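Local atomic coordinates of cysteine protease S273R (African swine fever virus pig/Kenya/KEN-50/1950, PDB entry 6LJ9), a protein that probably acts as a cysteine protease that cleaves the viral polyprotein precursors pp220 and pp62 into core-shell proteins and weakens host immune signalling. Residues Gly86-Asn90 against Phe91-Glu95; Asn125-Met129 against Val130-Lys134; Gln139-Gly143 against Lys144-Arg148; Asp245-Tyr249 against Thr250-Ser254. All coordinates share one frame; numbering follows the deposited sequence.

Contact 1: residues Gly86-Asn90 against Phe91-Glu95; sequences GLLTN and FNIDE
T89 and N92 are brought together by their first torsions: T89 holds OG1 between its own backbone N and carbonyl carbon (chi1 64°), while N92 swings CG to the side of its backbone N (chi1 -51°), back over the start of helix 90-103. T89 N then donates to N92 OD1 over 2.8 Å, a nearly straight bond (161°) that lies in the amide's carbonyl plane and uses a lone pair. The reciprocal bond from N92 N to T89 OG1 is weak at 3.4 Å. Together the two make a capping box with T89 as the N-cap. T89 OG1 also lies very close to N92 OD1 at 2.5 Å, a hydrogen bond whose length is doubtful. N92 ND2 reaches P79 O. Inside the turn, I93 N bonds to T89 O at 3.2 Å and D94 N to N90 O at 2.9 Å. On the buried side L88 CD2 meets I93 CG1 at 4.1 Å, the two chains crossing at about a right angle, and both side chains touch L237 of the helix that starts at C232, the inferred nucleophile. N90 OD1 lies 3.4 Å from F91 CD2, with N90 CG over one face of the steeply inclined ring. Held at both ends, by T89 N and P79 O, the N92 amide should be fixed in rotation, and side-chain acceptors take T89 N firmly and N92 N weakly.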
loop_
_atom_site.group_PDB
_atom_site.type_symbol
_atom_site.label_atom_id
_atom_site.label_comp_id
_atom_site.label_asym_id
_atom_site.label_seq_id
_atom_site.Cartn_x
_atom_site.Cartn_y
_atom_site.Cartn_z
ATOM N N GLY B 86 4.927 -8.234 -30.782
ATOM C CA GLY B 86 6.373 -8.136 -30.717
ATOM C C GLY B 86 6.900 -8.422 -29.324
ATOM O O GLY B 86 6.229 -8.183 -28.317
ATOM N N LEU B 87 8.124 -8.941 -29.274
ATOM C CA LEU B 87 8.709 -9.354 -28.009
ATOM C C LEU B 87 9.106 -8.144 -27.172
ATOM O O LEU B 87 9.534 -7.108 -27.690
ATOM C CB LEU B 87 9.934 -10.237 -28.241
ATOM C CG LEU B 87 9.746 -11.483 -29.108
ATOM C CD1 LEU B 87 10.929 -12.426 -28.950
ATOM C CD2 LEU B 87 8.447 -12.190 -28.767
ATOM N N LEU B 88 8.966 -8.296 -25.860
ATOM C CA LEU B 88 9.344 -7.252 -24.920
ATOM C C LEU B 88 10.857 -7.186 -24.771
ATOM O O LEU B 88 11.543 -8.213 -24.757
ATOM C CB LEU B 88 8.695 -7.510 -23.558
ATOM C CG LEU B 88 7.426 -6.723 -23.232
ATOM C CD1 LEU B 88 6.423 -6.797 -24.373
ATOM C CD2 LEU B 88 6.803 -7.231 -21.942
ATOM N N THR B 89 11.375 -5.969 -24.665
ATOM C CA THR B 89 12.789 -5.741 -24.414
ATOM C C THR B 89 13.010 -5.428 -22.937
ATOM O O THR B 89 12.067 -5.262 -22.160
ATOM C CB THR B 89 13.319 -4.600 -25.291
ATOM O OG1 THR B 89 12.671 -3.374 -24.928
ATOM C CG2 THR B 89 13.051 -4.891 -26.761
ATOM N N ASN B 90 14.287 -5.358 -22.552
ATOM C CA ASN B 90 14.619 -4.990 -21.180
ATOM C C ASN B 90 14.186 -3.566 -20.862
ATOM O O ASN B 90 13.920 -3.244 -19.699
ATOM C CB ASN B 90 16.120 -5.156 -20.939
ATOM C CG ASN B 90 16.952 -4.779 -22.151
ATOM O OD1 ASN B 90 16.435 -4.243 -23.132
ATOM N ND2 ASN B 90 18.249 -5.058 -22.088
ATOM N N PHE B 91 14.106 -2.703 -21.877
ATOM C CA PHE B 91 13.663 -1.333 -21.641
ATOM C C PHE B 91 12.162 -1.273 -21.390
ATOM O O PHE B 91 11.702 -0.503 -20.539
ATOM C CB PHE B 91 14.046 -0.444 -22.824
ATOM C CG PHE B 91 15.517 -0.426 -23.119
ATOM C CD1 PHE B 91 16.394 0.253 -22.289
ATOM C CD2 PHE B 91 16.022 -1.080 -24.230
ATOM C CE1 PHE B 91 17.750 0.273 -22.559
ATOM C CE2 PHE B 91 17.377 -1.064 -24.505
ATOM C CZ PHE B 91 18.242 -0.386 -23.669
ATOM N N ASN B 92 11.384 -2.075 -22.121
ATOM C CA ASN B 92 9.940 -2.101 -21.904
ATOM C C ASN B 92 9.607 -2.582 -20.498
ATOM O O ASN B 92 8.662 -2.088 -19.870
ATOM C CB ASN B 92 9.264 -2.997 -22.943
ATOM C CG ASN B 92 9.671 -2.657 -24.361
ATOM O OD1 ASN B 92 10.204 -3.500 -25.083
ATOM N ND2 ASN B 92 9.422 -1.419 -24.769
ATOM N N ILE B 93 10.376 -3.541 -19.986
ATOM C CA ILE B 93 10.097 -4.108 -18.672
ATOM C C ILE B 93 10.611 -3.195 -17.565
ATOM O O ILE B 93 9.941 -3.003 -16.545
ATOM C CB ILE B 93 10.700 -5.519 -18.577
ATOM C CG1 ILE B 93 10.062 -6.435 -19.623
ATOM C CG2 ILE B 93 10.524 -6.084 -17.177
ATOM C CD1 ILE B 93 10.726 -7.785 -19.745
ATOM N N ASP B 94 11.801 -2.618 -17.746
ATOM C CA ASP B 94 12.368 -1.749 -16.720
ATOM C C ASP B 94 11.505 -0.511 -16.516
ATOM O O ASP B 94 11.200 -0.130 -15.380
ATOM C CB ASP B 94 13.794 -1.350 -17.100
ATOM C CG ASP B 94 14.542 -0.697 -15.955
ATOM O OD1 ASP B 94 14.662 -1.330 -14.885
ATOM O OD2 ASP B 94 15.016 0.445 -16.127
ATOM N N GLU B 95 11.095 0.127 -17.613
ATOM C CA GLU B 95 10.289 1.336 -17.524
ATOM C C GLU B 95 8.869 1.057 -17.047
ATOM O O GLU B 95 8.206 1.972 -16.550
ATOM C CB GLU B 95 10.271 2.040 -18.881
ATOM C CG GLU B 95 11.650 2.482 -19.345
ATOM C CD GLU B 95 11.685 2.845 -20.815
ATOM O OE1 GLU B 95 10.602 2.949 -21.427
ATOM O OE2 GLU B 95 12.796 3.021 -21.359
#

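Contact 2: residues Asn125-Met129 against Val130-Lys134; sequences NQVDM and VKVYK
D128 and V132 open the first turn of helix 129-134 with a bond from V132 N to D128 O (2.8 Å), which M129 O and Y133 N repeat one residue on at 3.0 Å. D128 sits just ahead of the helix with CG anti to its N (chi1 -167°), a torsion that lays the carboxylate beside V130; OD1 accepts from V130 N at 3.2 Å, approached on the anti side and 29° out of the carboxylate plane. The lysine K131 comes across the same aspartate with its methylenes, CD lying 3.5 Å from D128 CB. Its ammonium does not close on the acid: K131 NZ stays 5.5 Å from D128 OD2 and makes a long, weak ion pair with E136. On the apolar side V127 CG2 presses against V132 CG2 at 3.5 Å, and both valines also touch F108 of strand 107-109. The selenomethionine at M129 bends at chi2 and chi3, passes SE within 4.2 Å of V132 CB, and packs on W200, V204 and L208 of helix 195-208. E137 accepts from D128 N, tying the cap to the loop that follows the helix, while Y133 meets W181 and packs on N246 of the second subunit. This is a helix N-cap made by an aspartate, with a hydrophobic face seating the short helix against helix 195-208 and strand 107-109.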
loop_
_atom_site.group_PDB
_atom_site.type_symbol
_atom_site.label_atom_id
_atom_site.label_comp_id
_atom_site.label_asym_id
_atom_site.label_seq_id
_atom_site.Cartn_x
_atom_site.Cartn_y
_atom_site.Cartn_z
ATOM N N ASN B 125 28.053 -5.115 -6.429
ATOM C CA ASN B 125 27.018 -4.722 -5.481
ATOM C C ASN B 125 25.760 -5.532 -5.766
ATOM O O ASN B 125 25.231 -5.492 -6.883
ATOM C CB ASN B 125 26.731 -3.223 -5.569
ATOM C CG ASN B 125 26.720 -2.714 -6.997
ATOM O OD1 ASN B 125 27.627 -1.995 -7.416
ATOM N ND2 ASN B 125 25.695 -3.088 -7.752
ATOM N N GLN B 126 25.292 -6.263 -4.764
ATOM C CA GLN B 126 24.105 -7.095 -4.872
ATOM C C GLN B 126 22.980 -6.514 -4.028
ATOM O O GLN B 126 23.186 -5.631 -3.191
ATOM C CB GLN B 126 24.406 -8.532 -4.433
ATOM C CG GLN B 126 25.471 -9.225 -5.252
ATOM C CD GLN B 126 25.889 -10.545 -4.641
ATOM O OE1 GLN B 126 25.685 -10.782 -3.451
ATOM N NE2 GLN B 126 26.473 -11.413 -5.454
ATOM N N VAL B 127 21.780 -7.027 -4.257
ATOM C CA VAL B 127 20.626 -6.626 -3.466
ATOM C C VAL B 127 20.577 -7.472 -2.202
ATOM O O VAL B 127 20.900 -8.666 -2.216
ATOM C CB VAL B 127 19.330 -6.749 -4.291
ATOM C CG1 VAL B 127 18.942 -8.210 -4.506
ATOM C CG2 VAL B 127 18.202 -5.974 -3.637
ATOM N N ASP B 128 20.211 -6.844 -1.089
ATOM C CA ASP B 128 20.051 -7.523 0.193
ATOM C C ASP B 128 18.585 -7.404 0.583
ATOM O O ASP B 128 18.110 -6.308 0.898
ATOM C CB ASP B 128 20.970 -6.917 1.254
ATOM C CG ASP B 128 21.070 -7.771 2.509
ATOM O OD1 ASP B 128 20.096 -8.478 2.838
ATOM O OD2 ASP B 128 22.129 -7.730 3.171
HETATM N N MSE B 129 17.872 -8.527 0.555
HETATM C CA MSE B 129 16.425 -8.533 0.760
HETATM C C MSE B 129 16.038 -8.004 2.137
HETATM O O MSE B 129 14.960 -7.437 2.310
HETATM C CB MSE B 129 15.865 -9.942 0.561
HETATM C CG MSE B 129 14.422 -9.967 0.084
HETATM SE SE MSE B 129 14.176 -8.953 -1.565
HETATM C CE MSE B 129 15.456 -9.896 -2.694
ATOM N N VAL B 130 16.924 -8.192 3.118
ATOM C CA VAL B 130 16.695 -7.615 4.439
ATOM C C VAL B 130 16.804 -6.097 4.381
ATOM O O VAL B 130 15.972 -5.379 4.949
ATOM C CB VAL B 130 17.674 -8.212 5.465
ATOM C CG1 VAL B 130 17.522 -7.516 6.809
ATOM C CG2 VAL B 130 17.439 -9.704 5.608
ATOM N N LYS B 131 17.830 -5.583 3.698
ATOM C CA LYS B 131 17.946 -4.138 3.528
ATOM C C LYS B 131 16.808 -3.590 2.676
ATOM O O LYS B 131 16.409 -2.432 2.842
ATOM C CB LYS B 131 19.300 -3.783 2.911
ATOM C CG LYS B 131 20.509 -4.269 3.702
ATOM C CD LYS B 131 21.811 -3.961 2.972
ATOM C CE LYS B 131 22.328 -2.568 3.286
ATOM N NZ LYS B 131 22.962 -2.519 4.631
ATOM N N VAL B 132 16.273 -4.405 1.764
ATOM C CA VAL B 132 15.086 -4.006 1.009
ATOM C C VAL B 132 13.901 -3.836 1.948
ATOM O O VAL B 132 13.155 -2.853 1.870
ATOM C CB VAL B 132 14.783 -5.031 -0.100
ATOM C CG1 VAL B 132 13.427 -4.752 -0.730
ATOM C CG2 VAL B 132 15.870 -5.005 -1.151
ATOM N N TYR B 133 13.716 -4.795 2.859
ATOM C CA TYR B 133 12.605 -4.723 3.799
ATOM C C TYR B 133 12.771 -3.557 4.766
ATOM O O TYR B 133 11.789 -2.900 5.132
ATOM C CB TYR B 133 12.487 -6.044 4.559
ATOM C CG TYR B 133 11.250 -6.158 5.419
ATOM C CD1 TYR B 133 10.063 -6.659 4.899
ATOM C CD2 TYR B 133 11.271 -5.773 6.753
ATOM C CE1 TYR B 133 8.931 -6.767 5.683
ATOM C CE2 TYR B 133 10.145 -5.877 7.542
ATOM C CZ TYR B 133 8.979 -6.374 7.005
ATOM O OH TYR B 133 7.860 -6.476 7.799
ATOM N N LYS B 134 14.006 -3.281 5.186
ATOM C CA LYS B 134 14.271 -2.208 6.136
ATOM C C LYS B 134 14.299 -0.829 5.490
ATOM O O LYS B 134 14.319 0.173 6.213
ATOM C CB LYS B 134 15.599 -2.462 6.853
ATOM C CG LYS B 134 15.538 -3.544 7.917
ATOM C CD LYS B 134 16.884 -3.707 8.603
ATOM C CE LYS B 134 16.724 -4.186 10.036
ATOM N NZ LYS B 134 15.969 -5.465 10.116
#

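Contact 3: residues Gln139-Gly143 against Lys144-Arg148; sequences QYVEG and KAVKR
Q139 and V146 form the outer hydrogen-bonded pair of an antiparallel ladder: Q139 N donates to V146 O at 2.8 Å, almost perfectly straight at 178°, and V146 N returns a bond to Q139 O at 2.7 Å. V141 and K144 form the inner pair, with V141 N to K144 O and K144 N to V141 O both at 3.0 Å. Between them Y140 and A145 are a non-hydrogen-bonded pair. E142 and G143 alone span the strand ends, so this is a tight two-residue beta hairpin; the backbone angles of E142 (59/-128°) and the turn shape come close to type II'. Apolar contacts occur on both faces. Y140 CE2 touches A145 CB at 3.9 Å on one; on the other V141 CB meets V146 CG2, and V141 also packs on A101 and I102 of helix 90-103. A polar cluster extends that second face. The extended R148 chain crosses Q139 at about a right angle, amide and guanidinium planes nearly perpendicular, and R148 NE gives Q139 OE1 a weak bond of 3.1 Å. V141 CG2 lies over one face of the guanidinium, 4.0 Å from R148 NH2. A water accepts from R148 N and lies 3.0 Å from Q139 OE1, to which it can donate. The stronger ties run outward: Q139 NE2 to N109 OD1 and F107 O, and R148 NH2 to A101 O and F107 O.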
loop_
_atom_site.group_PDB
_atom_site.type_symbol
_atom_site.label_atom_id
_atom_site.label_comp_id
_atom_site.label_asym_id
_atom_site.label_seq_id
_atom_site.Cartn_x
_atom_site.Cartn_y
_atom_site.Cartn_z
ATOM N N GLN B 139 16.435 2.015 -4.973
ATOM C CA GLN B 139 15.625 1.696 -6.136
ATOM C C GLN B 139 15.375 2.978 -6.917
ATOM O O GLN B 139 15.605 4.086 -6.426
ATOM C CB GLN B 139 14.298 1.038 -5.738
ATOM C CG GLN B 139 13.325 1.960 -5.031
ATOM C CD GLN B 139 12.063 1.239 -4.609
ATOM O OE1 GLN B 139 11.806 1.064 -3.419
ATOM N NE2 GLN B 139 11.271 0.810 -5.585
ATOM N N TYR B 140 14.899 2.826 -8.147
ATOM C CA TYR B 140 14.738 3.958 -9.053
ATOM C C TYR B 140 13.268 4.087 -9.429
ATOM O O TYR B 140 12.756 3.341 -10.269
ATOM C CB TYR B 140 15.643 3.801 -10.270
ATOM C CG TYR B 140 17.100 3.954 -9.897
ATOM C CD1 TYR B 140 17.849 2.862 -9.477
ATOM C CD2 TYR B 140 17.717 5.197 -9.929
ATOM C CE1 TYR B 140 19.176 3.001 -9.119
ATOM C CE2 TYR B 140 19.043 5.347 -9.575
ATOM C CZ TYR B 140 19.769 4.246 -9.170
ATOM O OH TYR B 140 21.091 4.393 -8.815
ATOM N N VAL B 141 12.600 5.042 -8.785
ATOM C CA VAL B 141 11.201 5.366 -9.028
ATOM C C VAL B 141 11.160 6.658 -9.829
ATOM O O VAL B 141 11.803 7.646 -9.452
ATOM C CB VAL B 141 10.426 5.499 -7.706
ATOM C CG1 VAL B 141 8.981 5.862 -7.971
ATOM C CG2 VAL B 141 10.521 4.208 -6.908
ATOM N N GLU B 142 10.403 6.650 -10.924
ATOM C CA GLU B 142 10.459 7.700 -11.952
ATOM C C GLU B 142 11.904 7.714 -12.447
ATOM O O GLU B 142 12.427 6.650 -12.816
ATOM C CB GLU B 142 9.932 9.025 -11.407
ATOM C CG GLU B 142 8.648 8.909 -10.600
ATOM C CD GLU B 142 8.000 10.254 -10.333
ATOM O OE1 GLU B 142 8.148 11.163 -11.175
ATOM O OE2 GLU B 142 7.345 10.402 -9.279
ATOM N N GLY B 143 12.581 8.857 -12.471
ATOM C CA GLY B 143 13.992 8.886 -12.801
ATOM C C GLY B 143 14.824 9.294 -11.605
ATOM O O GLY B 143 15.860 9.953 -11.749
ATOM N N LYS B 144 14.380 8.895 -10.414
ATOM C CA LYS B 144 14.950 9.367 -9.162
ATOM C C LYS B 144 15.296 8.191 -8.260
ATOM O O LYS B 144 14.520 7.237 -8.140
ATOM C CB LYS B 144 13.969 10.306 -8.449
ATOM C CG LYS B 144 14.379 10.696 -7.045
ATOM C CD LYS B 144 13.365 11.637 -6.425
ATOM C CE LYS B 144 13.721 11.937 -4.984
ATOM N NZ LYS B 144 15.105 12.467 -4.871
ATOM N N ALA B 145 16.466 8.268 -7.630
ATOM C CA ALA B 145 16.869 7.262 -6.658
ATOM C C ALA B 145 16.030 7.385 -5.392
ATOM O O ALA B 145 15.725 8.490 -4.937
ATOM C CB ALA B 145 18.352 7.410 -6.325
ATOM N N VAL B 146 15.663 6.242 -4.820
ATOM C CA VAL B 146 14.726 6.201 -3.700
ATOM C C VAL B 146 15.130 5.076 -2.758
ATOM O O VAL B 146 15.468 3.972 -3.196
ATOM C CB VAL B 146 13.274 6.023 -4.197
ATOM C CG1 VAL B 146 12.399 5.413 -3.114
ATOM C CG2 VAL B 146 12.698 7.354 -4.654
ATOM N N LYS B 147 15.098 5.363 -1.456
ATOM C CA LYS B 147 15.245 4.353 -0.414
ATOM C C LYS B 147 14.002 4.386 0.461
ATOM O O LYS B 147 13.685 5.424 1.054
ATOM C CB LYS B 147 16.503 4.587 0.425
ATOM C CG LYS B 147 17.785 4.582 -0.383
ATOM C CD LYS B 147 18.948 3.984 0.396
ATOM C CE LYS B 147 19.169 4.698 1.717
ATOM N NZ LYS B 147 20.615 4.761 2.075
ATOM N N ARG B 148 13.303 3.256 0.539
ATOM C CA ARG B 148 12.041 3.178 1.260
ATOM C C ARG B 148 11.800 1.733 1.660
ATOM O O ARG B 148 12.262 0.819 0.967
ATOM C CB ARG B 148 10.881 3.696 0.396
ATOM C CG ARG B 148 10.642 2.874 -0.858
ATOM C CD ARG B 148 9.559 3.481 -1.731
ATOM N NE ARG B 148 9.183 2.587 -2.822
ATOM C CZ ARG B 148 8.310 2.895 -3.776
ATOM N NH1 ARG B 148 7.720 4.082 -3.782
ATOM N NH2 ARG B 148 8.029 2.014 -4.726
HETATM O O HOH W 1 14.212 1.269 -1.714
#

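Contact 4: residues Asp245-Tyr249 against Thr250-Ser254; sequences DNVSY and THFIS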
loop_
_atom_site.group_PDB
_atom_site.type_symbol
_atom_site.label_atom_id
_atom_site.label_comp_id
_atom_site.label_asym_id
_atom_site.label_seq_id
_atom_site.Cartn_x
_atom_site.Cartn_y
_atom_site.Cartn_z
ATOM N N ASP B 245 -1.579 -6.938 -6.743
ATOM C CA ASP B 245 -2.993 -6.780 -6.436
ATOM C C ASP B 245 -3.553 -7.951 -5.640
ATOM O O ASP B 245 -4.776 -8.133 -5.598
ATOM C CB ASP B 245 -3.799 -6.581 -7.720
ATOM C CG ASP B 245 -3.566 -5.222 -8.341
ATOM O OD1 ASP B 245 -3.170 -4.293 -7.604
ATOM O OD2 ASP B 245 -3.778 -5.081 -9.563
ATOM N N ASN B 246 -2.681 -8.748 -5.019
ATOM C CA ASN B 246 -3.062 -9.778 -4.058
ATOM C C ASN B 246 -3.818 -10.935 -4.702
ATOM O O ASN B 246 -4.722 -11.509 -4.092
ATOM C CB ASN B 246 -3.876 -9.185 -2.901
ATOM C CG ASN B 246 -3.005 -8.459 -1.893
ATOM O OD1 ASN B 246 -2.422 -9.079 -1.001
ATOM N ND2 ASN B 246 -2.906 -7.142 -2.031
ATOM N N VAL B 247 -3.462 -11.287 -5.934
ATOM C CA VAL B 247 -3.887 -12.557 -6.512
ATOM C C VAL B 247 -2.893 -13.621 -6.059
ATOM O O VAL B 247 -1.691 -13.513 -6.327
ATOM C CB VAL B 247 -3.965 -12.483 -8.044
ATOM C CG1 VAL B 247 -4.282 -13.855 -8.629
ATOM C CG2 VAL B 247 -5.011 -11.465 -8.474
ATOM N N SER B 248 -3.389 -14.640 -5.362
ATOM C CA SER B 248 -2.511 -15.660 -4.804
ATOM C C SER B 248 -1.785 -16.418 -5.909
ATOM O O SER B 248 -2.286 -16.565 -7.028
ATOM C CB SER B 248 -3.311 -16.635 -3.938
ATOM O OG SER B 248 -2.476 -17.654 -3.413
ATOM N N TYR B 249 -0.580 -16.898 -5.586
ATOM C CA TYR B 249 0.180 -17.701 -6.537
ATOM C C TYR B 249 -0.510 -19.021 -6.850
ATOM O O TYR B 249 -0.245 -19.612 -7.903
ATOM C CB TYR B 249 1.595 -17.961 -6.007
ATOM C CG TYR B 249 1.651 -18.622 -4.641
ATOM C CD1 TYR B 249 1.322 -19.964 -4.477
ATOM C CD2 TYR B 249 2.053 -17.909 -3.522
ATOM C CE1 TYR B 249 1.379 -20.570 -3.239
ATOM C CE2 TYR B 249 2.114 -18.508 -2.278
ATOM C CZ TYR B 249 1.775 -19.837 -2.142
ATOM O OH TYR B 249 1.835 -20.433 -0.904
ATOM N N THR B 250 -1.381 -19.495 -5.953
ATOM C CA THR B 250 -2.120 -20.729 -6.190
ATOM C C THR B 250 -3.020 -20.640 -7.416
ATOM O O THR B 250 -3.336 -21.676 -8.008
ATOM C CB THR B 250 -2.966 -21.086 -4.964
ATOM O OG1 THR B 250 -4.058 -20.163 -4.854
ATOM C CG2 THR B 250 -2.129 -21.019 -3.689
ATOM N N HIS B 251 -3.449 -19.433 -7.797
ATOM C CA HIS B 251 -4.231 -19.278 -9.022
ATOM C C HIS B 251 -3.393 -19.613 -10.248
ATOM O O HIS B 251 -3.882 -20.250 -11.188
ATOM C CB HIS B 251 -4.779 -17.854 -9.128
ATOM C CG HIS B 251 -5.866 -17.693 -10.147
ATOM N ND1 HIS B 251 -7.192 -17.543 -9.800
ATOM C CD2 HIS B 251 -5.824 -17.649 -11.499
ATOM C CE1 HIS B 251 -7.920 -17.418 -10.896
ATOM N NE2 HIS B 251 -7.114 -17.480 -11.940
ATOM N N PHE B 252 -2.128 -19.189 -10.257
ATOM C CA PHE B 252 -1.219 -19.521 -11.346
ATOM C C PHE B 252 -0.778 -20.977 -11.310
ATOM O O PHE B 252 -0.167 -21.447 -12.276
ATOM C CB PHE B 252 0.012 -18.612 -11.301
ATOM C CG PHE B 252 -0.297 -17.155 -11.513
ATOM C CD1 PHE B 252 -0.787 -16.377 -10.477
ATOM C CD2 PHE B 252 -0.079 -16.560 -12.745
ATOM C CE1 PHE B 252 -1.066 -15.038 -10.667
ATOM C CE2 PHE B 252 -0.352 -15.218 -12.940
ATOM C CZ PHE B 252 -0.849 -14.458 -11.900
ATOM N N ILE B 253 -1.068 -21.693 -10.226
ATOM C CA ILE B 253 -0.683 -23.093 -10.112
ATOM C C ILE B 253 -1.785 -24.030 -10.605
ATOM O O ILE B 253 -1.489 -25.093 -11.161
ATOM C CB ILE B 253 -0.295 -23.408 -8.654
ATOM C CG1 ILE B 253 0.988 -22.668 -8.267
ATOM C CG2 ILE B 253 -0.134 -24.908 -8.431
ATOM C CD1 ILE B 253 1.469 -22.964 -6.858
ATOM N N SER B 254 -3.055 -23.652 -10.439
ATOM C CA SER B 254 -4.160 -24.567 -10.690
ATOM C C SER B 254 -5.040 -24.193 -11.874
ATOM O O SER B 254 -5.696 -25.080 -12.430
ATOM C CB SER B 254 -5.043 -24.682 -9.440
ATOM O OG SER B 254 -5.478 -23.405 -9.007
#
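S248 O takes a hydrogen bond from H251 N (3.2 Å) and has the edge of the F252 ring in plane beside it, CD1 lying 3.8 Å from S248 O. The stretch is the link between two helices of the Ulp1-type catalytic domain. Helix 232-244 ends in a Schellman motif, with N246 at the positive-phi C-prime position and V247 N and N246 N turned back to A242 O and R243 O; the chain then runs through V247 and S248 into helix 249-254. The bond to S248 O is strongly bent at the carbonyl, its C=O...N angle being 118°, with the donor well above the carbonyl plane. A weak bond joins the hydroxyls S248 OG and T250 OG1 at 3.3 Å, without a settled donor.

V247 CG1 lies 4.0 Å from F252 CE1, the two side chains crossing at about a right angle, and F252 is further held by edge-to-face contacts with Y239 and F186. Y249 has its CG between the backbone N and carbonyl carbon (chi1 56°), a torsion that brings the ring beside T250: CE1 touches T250 CG2 at 3.6 Å, and the ring edge receives I253 CD1. Beyond the chain, Y249 packs on D179 and T250 on H213, both of the second subunit. Further along the helix T250 O accepts from S254 OG at 2.9 Å, with weak bonds from I253 N and S254 N.

How the contacts relate
The four contacts follow one another along the chain, each a local turn: three open helices (90-103, 129-134 and 249-254) and contact 3 is a hairpin. Contacts 2 and 3 are neighbours, centres about 14 Å apart and nearest atoms about 4 Å, as strand 139-141 follows helix 129-134. Contact 1 begins the helix on which the hairpin of contact 3 packs further along, their centres about 19 Å apart. Contact 4 stands about 24 to 28 Å from the rest, centre to centre, yet N246 of 245-249 packs on Y133 of the second subunit, so contacts 4 and 2 of different subunits meet. Helix 232-244, beginning at the inferred nucleophile C232, receives side chains from contacts 1 and 4.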